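PDB 2JJQ: tRNA (uracil(54)-C(5))-methyltransferase from Pyrococcus abyssi, which catalyses the S-adenosyl-L-methionine-dependent methylation of uridine 54 in tRNA, forming 5-methyluridine and releasing S-adenosyl-L-homocysteine. Local coordinates for residues 128-133 with 194-199; 205-210 with 252-257; 240-245 with 266-271. One frame throughout, in Å; residues are numbered along the deposited sequence.

In the fold
The three contacts cluster on one side of the chain's centre, their own centres about 10 to 11 Å apart. All reach the mixed five-stranded sheet that ends in strands 130-136 and 244-250. Contact 1 pairs the edge strand 130-136 with 192-199; the next strand in both sheet and chain, 206-212, carries the first half of contact 2, and contact 3 uses the loop leading into strand 244-250 and its first residues. Contact 1 closes before the other two open, whereas the segments of contacts 2 and 3 alternate along the chain. Both of these tie the sheet to residues 252-271, part of the methyltransferase family region, which include Phe270, a residue touching the bound S-adenosyl-L-homocysteine.

Contact 1. Residues 128-133 with 194-199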
loop_
_atom_site.group_PDB
_atom_site.type_symbol
_atom_site.label_atom_id
_atom_site.label_comp_id
_atom_site.label_asym_id
_atom_site.label_seq_id
_atom_site.Cartn_x
_atom_site.Cartn_y
_atom_site.Cartn_z
ATOM N N ARG A 128 -6.696 -6.414 -3.313
ATOM C CA ARG A 128 -6.335 -5.025 -3.318
ATOM C C ARG A 128 -7.613 -4.164 -3.350
ATOM O O ARG A 128 -8.498 -4.402 -4.182
ATOM C CB ARG A 128 -5.468 -4.736 -4.554
ATOM C CG ARG A 128 -4.756 -3.419 -4.422
ATOM C CD ARG A 128 -3.713 -3.182 -5.482
ATOM N NE ARG A 128 -3.499 -1.751 -5.422
ATOM C CZ ARG A 128 -2.632 -1.148 -4.610
ATOM N NH1 ARG A 128 -1.802 -1.859 -3.856
ATOM N NH2 ARG A 128 -2.559 0.172 -4.597
ATOM N N ASN A 129 -7.662 -3.131 -2.511
ATOM C CA ASN A 129 -8.877 -2.383 -2.312
ATOM C C ASN A 129 -8.828 -0.957 -2.878
ATOM O O ASN A 129 -9.772 -0.182 -2.649
ATOM C CB ASN A 129 -9.214 -2.412 -0.823
ATOM C CG ASN A 129 -8.179 -1.639 0.019
ATOM O OD1 ASN A 129 -7.550 -0.710 -0.498
ATOM N ND2 ASN A 129 -7.941 -2.077 1.268
ATOM N N ARG A 130 -7.768 -0.625 -3.635
ATOM C CA ARG A 130 -7.674 0.639 -4.381
ATOM C C ARG A 130 -6.861 0.423 -5.668
ATOM O O ARG A 130 -5.801 -0.186 -5.618
ATOM C CB ARG A 130 -7.039 1.746 -3.521
ATOM C CG ARG A 130 -6.941 3.075 -4.218
ATOM C CD ARG A 130 -5.978 4.076 -3.588
ATOM N NE ARG A 130 -5.895 5.227 -4.493
ATOM C CZ ARG A 130 -5.510 6.451 -4.172
ATOM N NH1 ARG A 130 -5.096 6.723 -2.939
ATOM N NH2 ARG A 130 -5.518 7.411 -5.096
ATOM N N ILE A 131 -7.348 0.929 -6.803
ATOM C CA ILE A 131 -6.520 1.009 -7.993
ATOM C C ILE A 131 -6.761 2.362 -8.647
ATOM O O ILE A 131 -7.877 2.932 -8.489
ATOM C CB ILE A 131 -6.808 -0.100 -8.989
ATOM C CG1 ILE A 131 -8.263 -0.091 -9.442
ATOM C CG2 ILE A 131 -6.402 -1.470 -8.359
ATOM C CD1 ILE A 131 -8.498 -1.254 -10.404
ATOM N N ASP A 132 -5.721 2.897 -9.284
ATOM C CA ASP A 132 -5.777 4.219 -9.920
ATOM C C ASP A 132 -5.545 3.947 -11.401
ATOM O O ASP A 132 -4.451 3.493 -11.800
ATOM C CB ASP A 132 -4.698 5.138 -9.312
ATOM C CG ASP A 132 -4.907 5.362 -7.770
ATOM O OD1 ASP A 132 -5.231 4.408 -7.013
ATOM O OD2 ASP A 132 -4.732 6.492 -7.280
ATOM N N LEU A 133 -6.600 4.082 -12.196
ATOM C CA LEU A 133 -6.522 3.812 -13.621
ATOM C C LEU A 133 -6.451 5.117 -14.390
ATOM O O LEU A 133 -7.291 6.013 -14.213
ATOM C CB LEU A 133 -7.765 3.031 -14.066
ATOM C CG LEU A 133 -7.965 1.655 -13.416
ATOM C CD1 LEU A 133 -9.405 1.202 -13.576
ATOM C CD2 LEU A 133 -7.011 0.671 -14.057
ATOM N N TYR A 194 -8.004 10.285 -14.389
ATOM C CA TYR A 194 -7.966 9.002 -13.683
ATOM C C TYR A 194 -9.352 8.595 -13.228
ATOM O O TYR A 194 -10.176 9.469 -12.876
ATOM C CB TYR A 194 -7.076 9.077 -12.396
ATOM C CG TYR A 194 -5.593 9.223 -12.674
ATOM C CD1 TYR A 194 -4.800 8.110 -12.891
ATOM C CD2 TYR A 194 -5.006 10.477 -12.707
ATOM C CE1 TYR A 194 -3.457 8.244 -13.170
ATOM C CE2 TYR A 194 -3.619 10.633 -12.983
ATOM C CZ TYR A 194 -2.864 9.494 -13.211
ATOM O OH TYR A 194 -1.517 9.605 -13.495
ATOM N N MET A 195 -9.580 7.282 -13.172
ATOM C CA MET A 195 -10.710 6.723 -12.456
ATOM C C MET A 195 -10.059 5.951 -11.308
ATOM O O MET A 195 -9.334 5.000 -11.562
ATOM C CB MET A 195 -11.477 5.719 -13.315
ATOM C CG MET A 195 -12.514 4.905 -12.474
ATOM S SD MET A 195 -13.755 3.986 -13.413
ATOM C CE MET A 195 -12.757 2.670 -14.140
ATOM N N VAL A 196 -10.279 6.394 -10.076
ATOM C CA VAL A 196 -9.719 5.658 -8.923
ATOM C C VAL A 196 -10.838 4.829 -8.331
ATOM O O VAL A 196 -11.933 5.362 -8.060
ATOM C CB VAL A 196 -9.183 6.626 -7.842
ATOM C CG1 VAL A 196 -8.723 5.796 -6.564
ATOM C CG2 VAL A 196 -8.063 7.538 -8.373
ATOM N N LEU A 197 -10.627 3.531 -8.172
ATOM C CA LEU A 197 -11.688 2.665 -7.700
ATOM C C LEU A 197 -11.296 2.188 -6.308
ATOM O O LEU A 197 -10.151 1.806 -6.087
ATOM C CB LEU A 197 -11.807 1.456 -8.635
ATOM C CG LEU A 197 -12.594 1.638 -9.922
ATOM C CD1 LEU A 197 -12.352 0.406 -10.847
ATOM C CD2 LEU A 197 -14.094 1.704 -9.521
ATOM N N ARG A 198 -12.226 2.236 -5.361
ATOM C CA ARG A 198 -11.971 1.680 -4.042
ATOM C C ARG A 198 -13.094 0.762 -3.658
ATOM O O ARG A 198 -14.255 0.962 -4.097
ATOM C CB ARG A 198 -11.808 2.811 -3.015
ATOM C CG ARG A 198 -10.689 3.767 -3.428
ATOM C CD ARG A 198 -10.369 4.822 -2.397
ATOM N NE ARG A 198 -9.605 4.195 -1.314
ATOM C CZ ARG A 198 -8.871 4.855 -0.425
ATOM N NH1 ARG A 198 -8.797 6.184 -0.467
ATOM N NH2 ARG A 198 -8.242 4.165 0.518
ATOM N N GLU A 199 -12.801 -0.262 -2.850
ATOM C CA GLU A 199 -13.900 -1.057 -2.354
ATOM C C GLU A 199 -13.631 -1.670 -1.000
ATOM O O GLU A 199 -12.468 -1.901 -0.636
ATOM C CB GLU A 199 -14.352 -2.141 -3.352
ATOM C CG GLU A 199 -13.567 -3.349 -3.401
ATOM C CD GLU A 199 -14.119 -4.365 -4.438
ATOM O OE1 GLU A 199 -15.287 -4.241 -4.904
ATOM O OE2 GLU A 199 -13.354 -5.281 -4.792
HETATM O O HOH W 1 -6.578 1.927 0.231
HETATM O O HOH W 2 -9.961 1.429 -0.464
#
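Arg130 and Val196 meet on one face of an antiparallel strand pair, the CG1 methyl of Val196 lying 3.6 Å from Arg130 NE and also near Asp132 OD1, while Val196 CG2 lies 3.7 Å from Asp132 OD2. The branched valine thus packs against an ion pair within the other strand: Arg130 NE donates at 2.7 Å to Asp132 OD1, which uses its syn lone pair and lies 32° out of the Arg130 guanidinium plane. Arg130 NH2 and Asp132 OD2 are modelled improbably close, so the details of that second approach are doubtful. With CG anti to its backbone N (chi1 -179°) and an extended chain, Arg130 runs along its own strand to reach the acid two residues on. Its CD also lies over one face of the Arg198 guanidinium, displaced toward the rim; the two guanidinium planes are 23° apart.

The four side chains of the pair on the other face are apolar. Leu133 CD1 packs alongside Met195 CE at 3.7 Å, the bend at the end of the methionine turning that methyl toward the leucine, and Leu197 CB lies beside Ile131 CG1 at 4.0 Å.

Between the two faces, the backbones of Ile131 with Leu197 and Leu133 with Met195 form hydrogen-bonded pairs, each with two bonds, and Glu199 N donates to Asn129 O at 3.0 Å. Water 2 accepts from Arg198 NE and probably donates to Asn129 O. Arg198 suits this end because NH1 reaches further, to Ser269 O. Asn129 ND2 similarly grips Gln272 O, and Gln272 binds S-adenosyl-L-methionine.

Asp132 is held additionally by Ser241. Met195 and Leu197 rest on helix 162-178 and on Val208 of strand 206-212, whose backbone continues the sheet beyond 192-199.

Contact 2. Residues 205-210 with 252-257; sequences EVMVNF and EFIRER
With CG anti to its carbonyl carbon (chi1 -72°) and the chain fully extended beyond it, Glu205 stretches past Ile254 to bring OE1 to the backbone N of Arg255. Ile254 answers with CG1 placed between its backbone N and carbonyl carbon (chi1 62°), which sends CD1 to Met207 CB, 3.8 Å away, while CG2 is directed at Glu205 CB and Val206 O. Both branches of the isoleucine therefore pack against the backbone and side chains of residues 205-207. Met207 bends at its end, and its CE comes within 3.7 Å of Ile254 N; a long unbranched thioether can follow the backbone there.

The one direct hydrogen bond between the segments is Arg255 N to Glu205 OE1, 2.9 Å. The donor approaches on the anti side of the oxygen, 32° out of the carboxylate plane. Water 3 also donates to Glu205 OE1 and makes a weak, long bond to Phe253 O. The other oxygen, OE2, is salt-bridged to Lys251, just before the second segment, whereas the guanidinium of Arg255 turns off to a salt bridge with Asp262.

A glutamate suits the position just before the start of strand 206-212 because its aliphatic part packs on Ile254 while its carboxylate serves the backbone of strand 254-258. With two donors on OE1 and a lysine on OE2, the carboxylate probably remains ionised and joins the two strands without sheet pairing.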
loop_
_atom_site.group_PDB
_atom_site.type_symbol
_atom_site.label_atom_id
_atom_site.label_comp_id
_atom_site.label_asym_id
_atom_site.label_seq_id
_atom_site.Cartn_x
_atom_site.Cartn_y
_atom_site.Cartn_z
ATOM N N GLU A 205 -18.956 -2.450 -0.367
ATOM C CA GLU A 205 -19.297 -1.112 -0.848
ATOM C C GLU A 205 -18.207 -0.701 -1.832
ATOM O O GLU A 205 -17.051 -1.074 -1.628
ATOM C CB GLU A 205 -19.322 -0.154 0.307
ATOM C CG GLU A 205 -20.531 -0.418 1.156
ATOM C CD GLU A 205 -20.689 0.471 2.340
ATOM O OE1 GLU A 205 -19.879 1.412 2.594
ATOM O OE2 GLU A 205 -21.702 0.209 3.025
ATOM N N VAL A 206 -18.577 0.085 -2.854
ATOM C CA VAL A 206 -17.631 0.480 -3.873
ATOM C C VAL A 206 -17.721 1.982 -4.069
ATOM O O VAL A 206 -18.823 2.546 -4.151
ATOM C CB VAL A 206 -17.981 -0.160 -5.211
ATOM C CG1 VAL A 206 -16.918 0.165 -6.270
ATOM C CG2 VAL A 206 -18.082 -1.664 -5.017
ATOM N N MET A 207 -16.570 2.620 -4.145
ATOM C CA MET A 207 -16.463 4.052 -4.444
ATOM C C MET A 207 -15.670 4.267 -5.739
ATOM O O MET A 207 -14.646 3.612 -5.970
ATOM C CB MET A 207 -15.722 4.730 -3.290
ATOM C CG MET A 207 -15.281 6.207 -3.634
ATOM S SD MET A 207 -14.366 6.897 -2.233
ATOM C CE MET A 207 -15.727 7.032 -1.056
ATOM N N VAL A 208 -16.158 5.153 -6.616
ATOM C CA VAL A 208 -15.398 5.490 -7.815
ATOM C C VAL A 208 -15.137 6.978 -7.747
ATOM O O VAL A 208 -16.003 7.734 -7.316
ATOM C CB VAL A 208 -16.080 5.058 -9.101
ATOM C CG1 VAL A 208 -17.381 5.800 -9.296
ATOM C CG2 VAL A 208 -15.145 5.281 -10.295
ATOM N N ASN A 209 -13.938 7.394 -8.129
ATOM C CA ASN A 209 -13.549 8.783 -8.071
ATOM C C ASN A 209 -12.955 9.159 -9.433
ATOM O O ASN A 209 -11.980 8.556 -9.876
ATOM C CB ASN A 209 -12.502 8.986 -6.958
ATOM C CG ASN A 209 -11.970 10.415 -6.883
ATOM O OD1 ASN A 209 -12.664 11.367 -7.213
ATOM N ND2 ASN A 209 -10.749 10.572 -6.387
ATOM N N PHE A 210 -13.576 10.117 -10.104
ATOM C CA PHE A 210 -13.109 10.647 -11.405
ATOM C C PHE A 210 -12.275 11.848 -11.145
ATOM O O PHE A 210 -12.766 12.867 -10.630
ATOM C CB PHE A 210 -14.329 10.976 -12.318
ATOM C CG PHE A 210 -15.189 9.756 -12.573
ATOM C CD1 PHE A 210 -14.677 8.680 -13.312
ATOM C CD2 PHE A 210 -16.447 9.638 -12.005
ATOM C CE1 PHE A 210 -15.442 7.503 -13.520
ATOM C CE2 PHE A 210 -17.204 8.466 -12.204
ATOM C CZ PHE A 210 -16.694 7.412 -12.952
ATOM N N GLU A 252 -21.151 9.699 1.207
ATOM C CA GLU A 252 -19.977 10.536 1.330
ATOM C C GLU A 252 -18.742 9.637 1.591
ATOM O O GLU A 252 -17.640 9.935 1.146
ATOM C CB GLU A 252 -20.139 11.515 2.471
ATOM C CG GLU A 252 -19.022 12.517 2.551
ATOM C CD GLU A 252 -19.167 13.456 3.708
ATOM O OE1 GLU A 252 -19.968 13.174 4.605
ATOM O OE2 GLU A 252 -18.424 14.480 3.738
ATOM N N PHE A 253 -18.938 8.549 2.322
ATOM C CA PHE A 253 -17.789 7.639 2.604
ATOM C C PHE A 253 -18.254 6.221 2.373
ATOM O O PHE A 253 -19.420 5.900 2.674
ATOM C CB PHE A 253 -17.315 7.694 4.065
ATOM C CG PHE A 253 -16.950 9.027 4.554
ATOM C CD1 PHE A 253 -15.670 9.499 4.388
ATOM C CD2 PHE A 253 -17.889 9.820 5.207
ATOM C CE1 PHE A 253 -15.294 10.790 4.882
ATOM C CE2 PHE A 253 -17.514 11.086 5.698
ATOM C CZ PHE A 253 -16.249 11.548 5.539
ATOM N N ILE A 254 -17.394 5.352 1.843
ATOM C CA ILE A 254 -17.701 3.929 2.036
ATOM C C ILE A 254 -16.974 3.389 3.273
ATOM O O ILE A 254 -16.178 4.104 3.905
ATOM C CB ILE A 254 -17.366 3.062 0.799
ATOM C CG1 ILE A 254 -15.855 3.122 0.500
ATOM C CG2 ILE A 254 -18.265 3.575 -0.426
ATOM C CD1 ILE A 254 -15.389 2.062 -0.572
ATOM N N ARG A 255 -17.259 2.141 3.607
ATOM C CA ARG A 255 -16.584 1.548 4.751
ATOM C C ARG A 255 -15.869 0.265 4.393
ATOM O O ARG A 255 -16.315 -0.533 3.542
ATOM C CB ARG A 255 -17.565 1.176 5.859
ATOM C CG ARG A 255 -18.171 2.348 6.585
ATOM C CD ARG A 255 -19.266 1.855 7.544
ATOM N NE ARG A 255 -19.970 3.037 8.105
ATOM C CZ ARG A 255 -20.410 3.136 9.372
ATOM N NH1 ARG A 255 -20.232 2.142 10.248
ATOM N NH2 ARG A 255 -21.031 4.233 9.774
ATOM N N GLU A 256 -14.770 0.052 5.092
ATOM C CA GLU A 256 -14.156 -1.285 5.107
ATOM C C GLU A 256 -14.327 -1.761 6.543
ATOM O O GLU A 256 -14.388 -0.963 7.485
ATOM C CB GLU A 256 -12.653 -1.238 4.778
ATOM C CG GLU A 256 -11.950 -2.626 4.856
ATOM C CD GLU A 256 -12.573 -3.615 3.863
ATOM O OE1 GLU A 256 -11.975 -3.809 2.786
ATOM O OE2 GLU A 256 -13.673 -4.144 4.154
ATOM N N ARG A 257 -14.414 -3.067 6.713
ATOM C CA ARG A 257 -14.568 -3.594 8.055
ATOM C C ARG A 257 -13.506 -4.633 8.338
ATOM O O ARG A 257 -13.357 -5.599 7.553
ATOM C CB ARG A 257 -15.976 -4.218 8.196
ATOM C CG ARG A 257 -16.144 -4.981 9.476
ATOM C CD ARG A 257 -17.620 -5.365 9.667
ATOM N NE ARG A 257 -18.281 -4.276 10.354
ATOM C CZ ARG A 257 -18.781 -4.410 11.583
ATOM N NH1 ARG A 257 -18.735 -5.603 12.176
ATOM N NH2 ARG A 257 -19.343 -3.386 12.201
HETATM O O HOH W 3 -20.801 3.335 4.518
#

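Contact 3. Residues 240-245 with 266-271; sequences VSYGDI and HPNSFF
Asn268 reaches across to Gly243 from a type I beta turn, His266 to Ser269, which sets the loop after strand 261-265 against the start of strand 244-250. Its CG stands anti to the carbonyl carbon and beside the backbone N (chi1 -69°), and the amide is turned so that ND2 donates to Gly243 O at 3.1 Å. The bond is nearly straight, 162° at the hydrogen, and the acceptor lies close to the amide plane. An asparagine suits the place because its two ends do different jobs: OD1 lies 3.6 Å from Tyr242 CB and accepts a bond from water 5, which in turn accepts from Gly243 N. Amide and water together thus engage both polar backbone atoms of the glycine.

Ile245 supplies the apolar part. A bend at its second torsion (chi2 -57°) folds CD1 back toward the turn; there CG1 lies 3.9 Å from His266 CE1, and CD1 touches Pro267 CG at 4.0 Å while passing Asn268 ND2. Proline, whose ring fixes its phi, fits the second position of a type I turn, and that ring offers the isoleucine a compact hydrocarbon surface.

The histidine is held from within the turn. Pro267 CD lies over one face of the His266 ring, and ND1 accepts from Asn268 N. Phe323 of helix 322-335 meets the same ring edge-to-face. At the far end of the turn, Ser269 OG accepts a hydrogen bond from His266 N, 3.1 Å away.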
loop_
_atom_site.group_PDB
_atom_site.type_symbol
_atom_site.label_atom_id
_atom_site.label_comp_id
_atom_site.label_asym_id
_atom_site.label_seq_id
_atom_site.Cartn_x
_atom_site.Cartn_y
_atom_site.Cartn_z
ATOM N N VAL A 240 -1.244 13.671 -10.779
ATOM C CA VAL A 240 -1.614 12.922 -9.584
ATOM C C VAL A 240 -3.023 12.360 -9.761
ATOM O O VAL A 240 -3.803 12.881 -10.530
ATOM C CB VAL A 240 -1.611 13.784 -8.296
ATOM C CG1 VAL A 240 -0.152 14.110 -7.833
ATOM C CG2 VAL A 240 -2.384 15.055 -8.526
ATOM N N SER A 241 -3.323 11.314 -9.025
ATOM C CA SER A 241 -4.616 10.653 -9.112
ATOM C C SER A 241 -5.523 11.036 -7.909
ATOM O O SER A 241 -6.213 10.232 -7.342
ATOM C CB SER A 241 -4.380 9.143 -9.244
ATOM O OG SER A 241 -3.782 8.648 -8.059
ATOM N N TYR A 242 -5.478 12.296 -7.520
ATOM C CA TYR A 242 -6.390 12.820 -6.520
ATOM C C TYR A 242 -6.489 14.330 -6.800
ATOM O O TYR A 242 -5.677 14.909 -7.544
ATOM C CB TYR A 242 -5.926 12.489 -5.093
ATOM C CG TYR A 242 -4.622 13.107 -4.804
ATOM C CD1 TYR A 242 -3.420 12.420 -5.078
ATOM C CD2 TYR A 242 -4.555 14.416 -4.410
ATOM C CE1 TYR A 242 -2.178 13.047 -4.878
ATOM C CE2 TYR A 242 -3.327 15.034 -4.188
ATOM C CZ TYR A 242 -2.158 14.346 -4.431
ATOM O OH TYR A 242 -0.963 14.997 -4.240
ATOM N N GLY A 243 -7.535 14.948 -6.301
ATOM C CA GLY A 243 -7.673 16.380 -6.509
ATOM C C GLY A 243 -8.622 16.936 -5.469
ATOM O O GLY A 243 -9.001 16.244 -4.518
ATOM N N ASP A 244 -9.047 18.160 -5.685
ATOM C CA ASP A 244 -10.024 18.795 -4.778
ATOM C C ASP A 244 -11.389 18.162 -4.978
ATOM O O ASP A 244 -11.812 17.998 -6.091
ATOM C CB ASP A 244 -10.121 20.299 -5.110
ATOM C CG ASP A 244 -8.768 21.029 -4.941
ATOM O OD1 ASP A 244 -7.970 20.588 -4.085
ATOM O OD2 ASP A 244 -8.517 22.040 -5.658
ATOM N N ILE A 245 -12.074 17.827 -3.894
ATOM C CA ILE A 245 -13.383 17.269 -3.978
ATOM C C ILE A 245 -14.347 18.304 -4.573
ATOM O O ILE A 245 -14.526 19.384 -4.006
ATOM C CB ILE A 245 -13.876 16.887 -2.567
ATOM C CG1 ILE A 245 -12.927 15.821 -1.970
ATOM C CG2 ILE A 245 -15.334 16.451 -2.624
ATOM C CD1 ILE A 245 -12.796 14.553 -2.823
ATOM N N HIS A 266 -12.440 7.620 2.251
ATOM C CA HIS A 266 -12.648 8.841 1.502
ATOM C C HIS A 266 -11.672 8.836 0.306
ATOM O O HIS A 266 -10.611 8.244 0.373
ATOM C CB HIS A 266 -12.356 10.001 2.466
ATOM C CG HIS A 266 -12.533 11.368 1.871
ATOM N ND1 HIS A 266 -11.548 11.989 1.141
ATOM C CD2 HIS A 266 -13.577 12.223 1.899
ATOM C CE1 HIS A 266 -11.971 13.173 0.738
ATOM N NE2 HIS A 266 -13.200 13.343 1.196
ATOM N N PRO A 267 -12.010 9.518 -0.789
ATOM C CA PRO A 267 -11.116 9.433 -1.929
ATOM C C PRO A 267 -9.728 9.842 -1.585
ATOM O O PRO A 267 -8.802 9.269 -2.155
ATOM C CB PRO A 267 -11.668 10.458 -2.908
ATOM C CG PRO A 267 -13.055 10.573 -2.567
ATOM C CD PRO A 267 -13.202 10.329 -1.080
ATOM N N ASN A 268 -9.575 10.777 -0.634
ATOM C CA ASN A 268 -8.288 11.373 -0.317
ATOM C C ASN A 268 -7.594 10.855 0.964
ATOM O O ASN A 268 -6.652 11.472 1.427
ATOM C CB ASN A 268 -8.400 12.906 -0.300
ATOM C CG ASN A 268 -8.630 13.465 -1.682
ATOM O OD1 ASN A 268 -8.515 12.739 -2.656
ATOM N ND2 ASN A 268 -8.993 14.718 -1.775
ATOM N N SER A 269 -8.114 9.788 1.559
ATOM C CA SER A 269 -7.552 9.277 2.820
ATOM C C SER A 269 -6.842 7.948 2.522
ATOM O O SER A 269 -7.248 7.196 1.629
ATOM C CB SER A 269 -8.669 9.061 3.900
ATOM O OG SER A 269 -9.608 8.109 3.399
ATOM N N PHE A 270 -5.778 7.653 3.270
ATOM C CA PHE A 270 -5.004 6.395 3.034
ATOM C C PHE A 270 -5.652 5.282 3.854
ATOM O O PHE A 270 -6.105 5.533 4.961
ATOM C CB PHE A 270 -3.539 6.553 3.441
ATOM C CG PHE A 270 -2.791 5.243 3.489
ATOM C CD1 PHE A 270 -2.305 4.676 2.321
ATOM C CD2 PHE A 270 -2.691 4.520 4.676
ATOM C CE1 PHE A 270 -1.654 3.446 2.358
ATOM C CE2 PHE A 270 -2.035 3.291 4.711
ATOM C CZ PHE A 270 -1.523 2.764 3.574
ATOM N N PHE A 271 -5.711 4.069 3.312
ATOM C CA PHE A 271 -6.113 2.889 4.101
ATOM C C PHE A 271 -5.231 1.699 3.591
ATOM O O PHE A 271 -4.872 1.653 2.387
ATOM C CB PHE A 271 -7.610 2.550 3.905
ATOM C CG PHE A 271 -8.103 1.500 4.899
ATOM C CD1 PHE A 271 -8.261 1.831 6.231
ATOM C CD2 PHE A 271 -8.324 0.187 4.496
ATOM C CE1 PHE A 271 -8.668 0.863 7.175
ATOM C CE2 PHE A 271 -8.745 -0.792 5.447
ATOM C CZ PHE A 271 -8.896 -0.435 6.773
HETATM O O HOH W 4 -8.302 9.442 -5.173
HETATM O O HOH W 5 -9.459 13.172 -5.195
#